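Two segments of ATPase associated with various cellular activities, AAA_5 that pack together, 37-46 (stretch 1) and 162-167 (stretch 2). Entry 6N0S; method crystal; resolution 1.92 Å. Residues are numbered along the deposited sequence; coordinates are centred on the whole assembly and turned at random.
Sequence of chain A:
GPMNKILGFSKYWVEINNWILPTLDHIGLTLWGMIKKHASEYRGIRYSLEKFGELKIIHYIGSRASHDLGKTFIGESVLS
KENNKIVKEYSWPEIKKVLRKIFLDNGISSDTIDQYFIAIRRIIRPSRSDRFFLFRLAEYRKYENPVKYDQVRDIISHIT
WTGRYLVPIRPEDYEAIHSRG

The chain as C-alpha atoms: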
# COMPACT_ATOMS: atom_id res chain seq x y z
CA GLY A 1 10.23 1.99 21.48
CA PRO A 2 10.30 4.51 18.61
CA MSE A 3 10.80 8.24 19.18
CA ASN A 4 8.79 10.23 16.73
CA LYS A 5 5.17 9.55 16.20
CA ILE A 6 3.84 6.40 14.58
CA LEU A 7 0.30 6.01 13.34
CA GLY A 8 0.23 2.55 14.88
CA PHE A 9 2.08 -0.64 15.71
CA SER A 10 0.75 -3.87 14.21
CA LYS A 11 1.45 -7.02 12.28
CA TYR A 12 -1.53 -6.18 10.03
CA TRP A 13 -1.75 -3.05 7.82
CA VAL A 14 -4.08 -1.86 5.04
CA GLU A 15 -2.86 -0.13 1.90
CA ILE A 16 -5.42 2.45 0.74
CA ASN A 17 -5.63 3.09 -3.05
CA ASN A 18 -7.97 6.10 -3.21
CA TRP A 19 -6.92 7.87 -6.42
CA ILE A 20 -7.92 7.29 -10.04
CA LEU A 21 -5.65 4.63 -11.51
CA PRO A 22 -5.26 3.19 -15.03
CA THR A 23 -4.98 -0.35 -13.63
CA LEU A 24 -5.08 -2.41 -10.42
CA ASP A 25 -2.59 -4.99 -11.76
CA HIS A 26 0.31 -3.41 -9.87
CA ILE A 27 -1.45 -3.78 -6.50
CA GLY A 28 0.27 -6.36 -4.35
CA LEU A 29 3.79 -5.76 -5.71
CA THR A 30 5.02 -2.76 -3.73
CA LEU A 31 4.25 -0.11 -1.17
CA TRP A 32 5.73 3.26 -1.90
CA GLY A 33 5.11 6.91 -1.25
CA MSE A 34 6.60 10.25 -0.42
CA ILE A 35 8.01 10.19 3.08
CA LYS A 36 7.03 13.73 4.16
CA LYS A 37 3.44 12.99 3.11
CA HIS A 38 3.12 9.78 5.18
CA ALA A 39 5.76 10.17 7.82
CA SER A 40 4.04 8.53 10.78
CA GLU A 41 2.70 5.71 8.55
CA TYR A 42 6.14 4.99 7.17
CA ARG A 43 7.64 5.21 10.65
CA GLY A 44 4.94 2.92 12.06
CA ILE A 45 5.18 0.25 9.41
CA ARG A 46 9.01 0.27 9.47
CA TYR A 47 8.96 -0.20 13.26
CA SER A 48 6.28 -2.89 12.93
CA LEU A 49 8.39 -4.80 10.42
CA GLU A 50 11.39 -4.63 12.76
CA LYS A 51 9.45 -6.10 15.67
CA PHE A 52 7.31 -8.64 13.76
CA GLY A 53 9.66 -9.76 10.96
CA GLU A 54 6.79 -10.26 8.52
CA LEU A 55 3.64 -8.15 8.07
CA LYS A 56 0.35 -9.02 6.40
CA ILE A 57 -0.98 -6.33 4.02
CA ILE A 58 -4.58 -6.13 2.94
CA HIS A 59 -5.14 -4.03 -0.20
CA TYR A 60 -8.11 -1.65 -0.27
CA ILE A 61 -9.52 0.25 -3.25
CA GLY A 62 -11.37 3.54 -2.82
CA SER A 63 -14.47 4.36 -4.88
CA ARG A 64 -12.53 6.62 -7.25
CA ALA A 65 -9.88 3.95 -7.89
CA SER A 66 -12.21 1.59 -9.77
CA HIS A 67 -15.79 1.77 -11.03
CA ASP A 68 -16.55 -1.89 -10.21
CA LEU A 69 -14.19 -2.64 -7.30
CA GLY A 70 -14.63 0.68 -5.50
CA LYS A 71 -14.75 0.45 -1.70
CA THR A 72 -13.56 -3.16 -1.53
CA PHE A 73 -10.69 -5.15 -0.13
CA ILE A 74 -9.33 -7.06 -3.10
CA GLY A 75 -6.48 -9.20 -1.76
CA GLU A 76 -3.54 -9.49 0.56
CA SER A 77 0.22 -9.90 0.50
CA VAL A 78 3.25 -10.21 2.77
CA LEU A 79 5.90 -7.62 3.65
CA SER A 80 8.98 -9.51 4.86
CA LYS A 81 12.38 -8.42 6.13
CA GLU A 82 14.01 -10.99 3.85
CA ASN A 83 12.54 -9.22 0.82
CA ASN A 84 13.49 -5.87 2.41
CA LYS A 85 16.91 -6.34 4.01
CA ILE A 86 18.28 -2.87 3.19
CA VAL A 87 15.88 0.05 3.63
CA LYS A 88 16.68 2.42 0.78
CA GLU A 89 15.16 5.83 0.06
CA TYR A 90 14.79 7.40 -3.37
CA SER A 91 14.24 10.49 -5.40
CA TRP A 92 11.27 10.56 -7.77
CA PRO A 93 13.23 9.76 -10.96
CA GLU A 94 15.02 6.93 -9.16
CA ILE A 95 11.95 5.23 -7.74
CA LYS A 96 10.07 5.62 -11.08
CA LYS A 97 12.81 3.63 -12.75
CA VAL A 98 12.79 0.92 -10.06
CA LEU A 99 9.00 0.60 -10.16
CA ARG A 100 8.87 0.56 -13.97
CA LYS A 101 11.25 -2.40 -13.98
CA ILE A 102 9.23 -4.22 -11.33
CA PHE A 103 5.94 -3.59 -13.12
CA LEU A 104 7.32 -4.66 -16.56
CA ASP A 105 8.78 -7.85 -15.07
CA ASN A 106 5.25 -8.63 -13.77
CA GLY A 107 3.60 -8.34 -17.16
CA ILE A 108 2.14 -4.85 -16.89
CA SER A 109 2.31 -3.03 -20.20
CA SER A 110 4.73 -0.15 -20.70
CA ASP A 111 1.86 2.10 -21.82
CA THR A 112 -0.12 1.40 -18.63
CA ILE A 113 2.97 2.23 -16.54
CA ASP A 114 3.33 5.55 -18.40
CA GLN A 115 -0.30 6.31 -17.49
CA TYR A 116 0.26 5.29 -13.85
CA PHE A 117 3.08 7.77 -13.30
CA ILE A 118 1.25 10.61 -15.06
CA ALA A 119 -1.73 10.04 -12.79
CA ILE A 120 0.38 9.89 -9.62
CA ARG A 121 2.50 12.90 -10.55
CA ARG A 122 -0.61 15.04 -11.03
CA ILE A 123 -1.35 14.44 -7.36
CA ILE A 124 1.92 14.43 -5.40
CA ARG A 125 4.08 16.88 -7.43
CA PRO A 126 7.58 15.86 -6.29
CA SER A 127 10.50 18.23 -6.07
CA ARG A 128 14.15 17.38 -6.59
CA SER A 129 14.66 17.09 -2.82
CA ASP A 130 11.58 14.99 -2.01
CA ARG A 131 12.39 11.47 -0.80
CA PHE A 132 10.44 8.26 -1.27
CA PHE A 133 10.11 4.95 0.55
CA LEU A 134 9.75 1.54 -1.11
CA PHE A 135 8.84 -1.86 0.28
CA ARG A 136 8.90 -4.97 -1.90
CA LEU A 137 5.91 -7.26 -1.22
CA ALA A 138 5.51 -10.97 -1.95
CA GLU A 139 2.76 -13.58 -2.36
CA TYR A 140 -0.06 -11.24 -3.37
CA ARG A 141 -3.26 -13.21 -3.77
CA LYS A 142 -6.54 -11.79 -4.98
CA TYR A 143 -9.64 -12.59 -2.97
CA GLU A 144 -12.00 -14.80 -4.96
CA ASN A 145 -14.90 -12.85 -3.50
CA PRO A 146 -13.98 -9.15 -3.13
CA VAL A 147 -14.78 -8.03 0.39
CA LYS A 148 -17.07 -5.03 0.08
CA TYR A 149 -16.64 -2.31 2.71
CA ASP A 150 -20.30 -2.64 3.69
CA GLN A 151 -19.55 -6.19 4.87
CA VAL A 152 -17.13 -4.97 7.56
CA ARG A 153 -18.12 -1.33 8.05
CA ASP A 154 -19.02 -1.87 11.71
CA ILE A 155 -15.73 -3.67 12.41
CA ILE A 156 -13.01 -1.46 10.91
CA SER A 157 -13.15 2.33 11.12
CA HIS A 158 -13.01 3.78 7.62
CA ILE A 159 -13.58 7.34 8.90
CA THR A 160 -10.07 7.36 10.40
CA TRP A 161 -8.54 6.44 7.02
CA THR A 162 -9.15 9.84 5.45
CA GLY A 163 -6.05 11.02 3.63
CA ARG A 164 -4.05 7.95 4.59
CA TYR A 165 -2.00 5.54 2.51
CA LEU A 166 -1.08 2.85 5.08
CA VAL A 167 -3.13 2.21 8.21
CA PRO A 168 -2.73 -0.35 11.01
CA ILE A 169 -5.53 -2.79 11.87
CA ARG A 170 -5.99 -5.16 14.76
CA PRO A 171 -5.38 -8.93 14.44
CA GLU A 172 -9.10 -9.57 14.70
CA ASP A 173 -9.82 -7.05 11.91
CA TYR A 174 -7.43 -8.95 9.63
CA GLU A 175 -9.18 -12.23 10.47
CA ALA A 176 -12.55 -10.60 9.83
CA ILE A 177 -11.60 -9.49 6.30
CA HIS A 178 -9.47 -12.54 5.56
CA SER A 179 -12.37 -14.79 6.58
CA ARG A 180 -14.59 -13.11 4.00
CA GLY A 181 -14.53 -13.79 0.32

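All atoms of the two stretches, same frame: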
# COMPACT_ATOMS: atom_id res chain seq x y z
N LYS A 37 4.90 13.07 3.15
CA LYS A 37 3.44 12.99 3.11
C LYS A 37 2.87 11.90 4.02
O LYS A 37 1.68 11.94 4.31
CB LYS A 37 2.95 12.72 1.69
CG LYS A 37 3.19 13.85 0.71
CD LYS A 37 2.00 14.83 0.66
CE LYS A 37 2.23 16.01 -0.30
NZ LYS A 37 2.31 15.59 -1.74
N HIS A 38 3.66 10.90 4.42
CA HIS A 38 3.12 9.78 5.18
C HIS A 38 4.09 9.39 6.27
O HIS A 38 4.42 8.22 6.48
CB HIS A 38 2.80 8.61 4.24
CG HIS A 38 1.82 8.97 3.19
ND1 HIS A 38 0.47 9.10 3.45
CD2 HIS A 38 1.99 9.31 1.89
CE1 HIS A 38 -0.15 9.47 2.34
NE2 HIS A 38 0.75 9.60 1.39
N ALA A 39 4.60 10.40 6.98
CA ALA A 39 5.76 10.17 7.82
C ALA A 39 5.44 9.20 8.95
O ALA A 39 6.20 8.26 9.21
CB ALA A 39 6.28 11.49 8.39
N SER A 40 4.35 9.43 9.67
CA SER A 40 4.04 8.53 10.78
C SER A 40 3.64 7.13 10.31
O SER A 40 3.85 6.14 11.04
CB SER A 40 2.94 9.13 11.66
OG SER A 40 1.68 9.05 11.05
N GLU A 41 3.04 7.02 9.12
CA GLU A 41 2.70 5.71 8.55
C GLU A 41 3.95 4.94 8.17
O GLU A 41 4.12 3.77 8.56
CB GLU A 41 1.82 5.92 7.33
CG GLU A 41 0.44 6.47 7.70
CD GLU A 41 -0.23 7.35 6.63
OE1 GLU A 41 -0.46 6.90 5.46
OE2 GLU A 41 -0.57 8.50 6.99
N TYR A 42 4.85 5.58 7.44
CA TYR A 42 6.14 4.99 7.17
C TYR A 42 6.86 4.61 8.45
O TYR A 42 7.40 3.50 8.58
CB TYR A 42 6.98 5.98 6.36
CG TYR A 42 8.36 5.49 5.99
CD1 TYR A 42 8.56 4.22 5.49
CD2 TYR A 42 9.47 6.32 6.11
CE1 TYR A 42 9.82 3.78 5.12
CE2 TYR A 42 10.73 5.89 5.73
CZ TYR A 42 10.89 4.61 5.23
OH TYR A 42 12.14 4.17 4.86
N ARG A 43 6.93 5.53 9.42
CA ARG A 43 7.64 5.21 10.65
C ARG A 43 6.98 4.03 11.35
O ARG A 43 7.66 3.09 11.80
CB ARG A 43 7.73 6.46 11.54
CG ARG A 43 8.78 6.42 12.66
CD ARG A 43 9.35 7.86 13.00
NE ARG A 43 8.28 8.83 12.98
CZ ARG A 43 8.26 9.95 12.27
NH1 ARG A 43 9.29 10.33 11.54
NH2 ARG A 43 7.18 10.71 12.31
N GLY A 44 5.65 4.03 11.43
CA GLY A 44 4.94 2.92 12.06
C GLY A 44 5.16 1.58 11.38
O GLY A 44 5.36 0.55 12.03
N ILE A 45 5.06 1.55 10.05
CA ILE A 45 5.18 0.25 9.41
C ILE A 45 6.63 -0.24 9.47
O ILE A 45 6.89 -1.44 9.66
CB ILE A 45 4.60 0.29 7.98
CG1 ILE A 45 4.20 -1.13 7.55
CG2 ILE A 45 5.53 0.93 7.05
CD1 ILE A 45 3.16 -1.14 6.37
N ARG A 46 7.61 0.66 9.33
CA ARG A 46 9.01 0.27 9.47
C ARG A 46 9.27 -0.33 10.85
O ARG A 46 9.92 -1.38 10.97
CB ARG A 46 9.92 1.48 9.24
CG ARG A 46 11.20 1.21 8.48
CD ARG A 46 11.98 2.50 8.14
NE ARG A 46 12.39 3.25 9.33
CZ ARG A 46 11.88 4.42 9.72
NH1 ARG A 46 10.92 5.02 9.02
NH2 ARG A 46 12.35 5.01 10.82
N THR A 162 -9.13 8.71 6.37
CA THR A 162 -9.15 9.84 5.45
C THR A 162 -7.75 10.38 5.24
O THR A 162 -7.02 10.66 6.20
CB THR A 162 -10.08 10.94 6.00
OG1 THR A 162 -11.35 10.36 6.33
CG2 THR A 162 -10.31 11.99 4.97
N GLY A 163 -7.36 10.49 3.98
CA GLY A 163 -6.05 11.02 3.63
C GLY A 163 -4.88 10.13 3.94
O GLY A 163 -3.74 10.61 3.98
N ARG A 164 -5.12 8.86 4.23
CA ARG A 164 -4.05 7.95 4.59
C ARG A 164 -3.67 7.07 3.42
O ARG A 164 -4.49 6.80 2.55
CB ARG A 164 -4.48 7.05 5.75
CG ARG A 164 -4.91 7.81 7.01
CD ARG A 164 -3.75 8.35 7.73
NE ARG A 164 -4.16 8.97 8.99
CZ ARG A 164 -3.31 9.56 9.81
NH1 ARG A 164 -2.00 9.61 9.50
NH2 ARG A 164 -3.74 10.13 10.93
N TYR A 165 -2.45 6.55 3.46
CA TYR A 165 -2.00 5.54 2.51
C TYR A 165 -1.84 4.17 3.17
O TYR A 165 -2.30 3.17 2.62
CB TYR A 165 -0.66 5.98 1.85
CG TYR A 165 -0.02 4.91 0.97
CD1 TYR A 165 -0.73 4.27 -0.03
CD2 TYR A 165 1.31 4.55 1.16
CE1 TYR A 165 -0.15 3.30 -0.80
CE2 TYR A 165 1.89 3.58 0.40
CZ TYR A 165 1.16 2.96 -0.59
OH TYR A 165 1.74 1.98 -1.35
N LEU A 166 -1.22 4.10 4.33
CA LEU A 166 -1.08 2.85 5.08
C LEU A 166 -1.65 3.02 6.47
O LEU A 166 -1.28 3.96 7.18
CB LEU A 166 0.38 2.43 5.17
CG LEU A 166 1.05 2.19 3.84
CD1 LEU A 166 2.59 2.16 3.97
CD2 LEU A 166 0.52 0.89 3.29
N VAL A 167 -2.56 2.13 6.86
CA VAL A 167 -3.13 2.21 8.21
C VAL A 167 -3.02 0.87 8.92
O VAL A 167 -3.16 -0.19 8.28
CB VAL A 167 -4.59 2.70 8.17
CG1 VAL A 167 -4.67 4.16 7.65
CG2 VAL A 167 -5.43 1.77 7.30

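A single buried carboxylate, that of Glu 41, gathers three hydrogen bonds from consecutive residues of the other stretch. Its OE1 accepts from two successive backbone amides: Tyr 165 N lies 2.8 Å from Glu 41 OE1 with an N-H...O angle of 162°, and Leu 166 N lies 3.1 Å from the same OE1 at 166°. Both angles are near linear, so the two amide hydrogens converge on one oxygen. The other oxygen meets a charge: Arg 164 NH1 donates to Glu 41 OE2 at 3.1 Å and 167°, and the opposite charges make this a salt bridge. OE2 approaches the guanidinium at its edge, near its plane, where the N-H bonds point.

The backbone explains how one side chain can reach so much. Glu 41 sits in the first turn of a helix running from residue 39, and its CA is 5.9 Å from the CA of Leu 166, where a strand begins. Its CA-to-CB bond points toward stretch 2, and chi1 of -68° (m) with chi2 of 150° (t) carries the carboxylate to the amides of Tyr 165, just before the strand, and Leu 166, its first residue. The helix is regular here, with Ile 45 N 2.8 Å from Glu 41 O.

His 38, at the N-cap position, adds a weak hydrogen bond within its own stretch, ND1 to Glu 41 OE1 at 3.1 Å and 130°. Its ring also packs against Tyr 165: CB of Tyr 165 stands 3.7 Å from the His 38 ring centroid, 19° off the normal, a CH-pi contact over one face. The Tyr 165 ring turns its edge to the His 38 face, with centroids 5.8 Å apart and planes at 57°.

One helical turn beyond Glu 41, the contact becomes apolar, with Ile 45 CD1 4.1 Å from Leu 166 CD1. Together the stretches bury 361 Å².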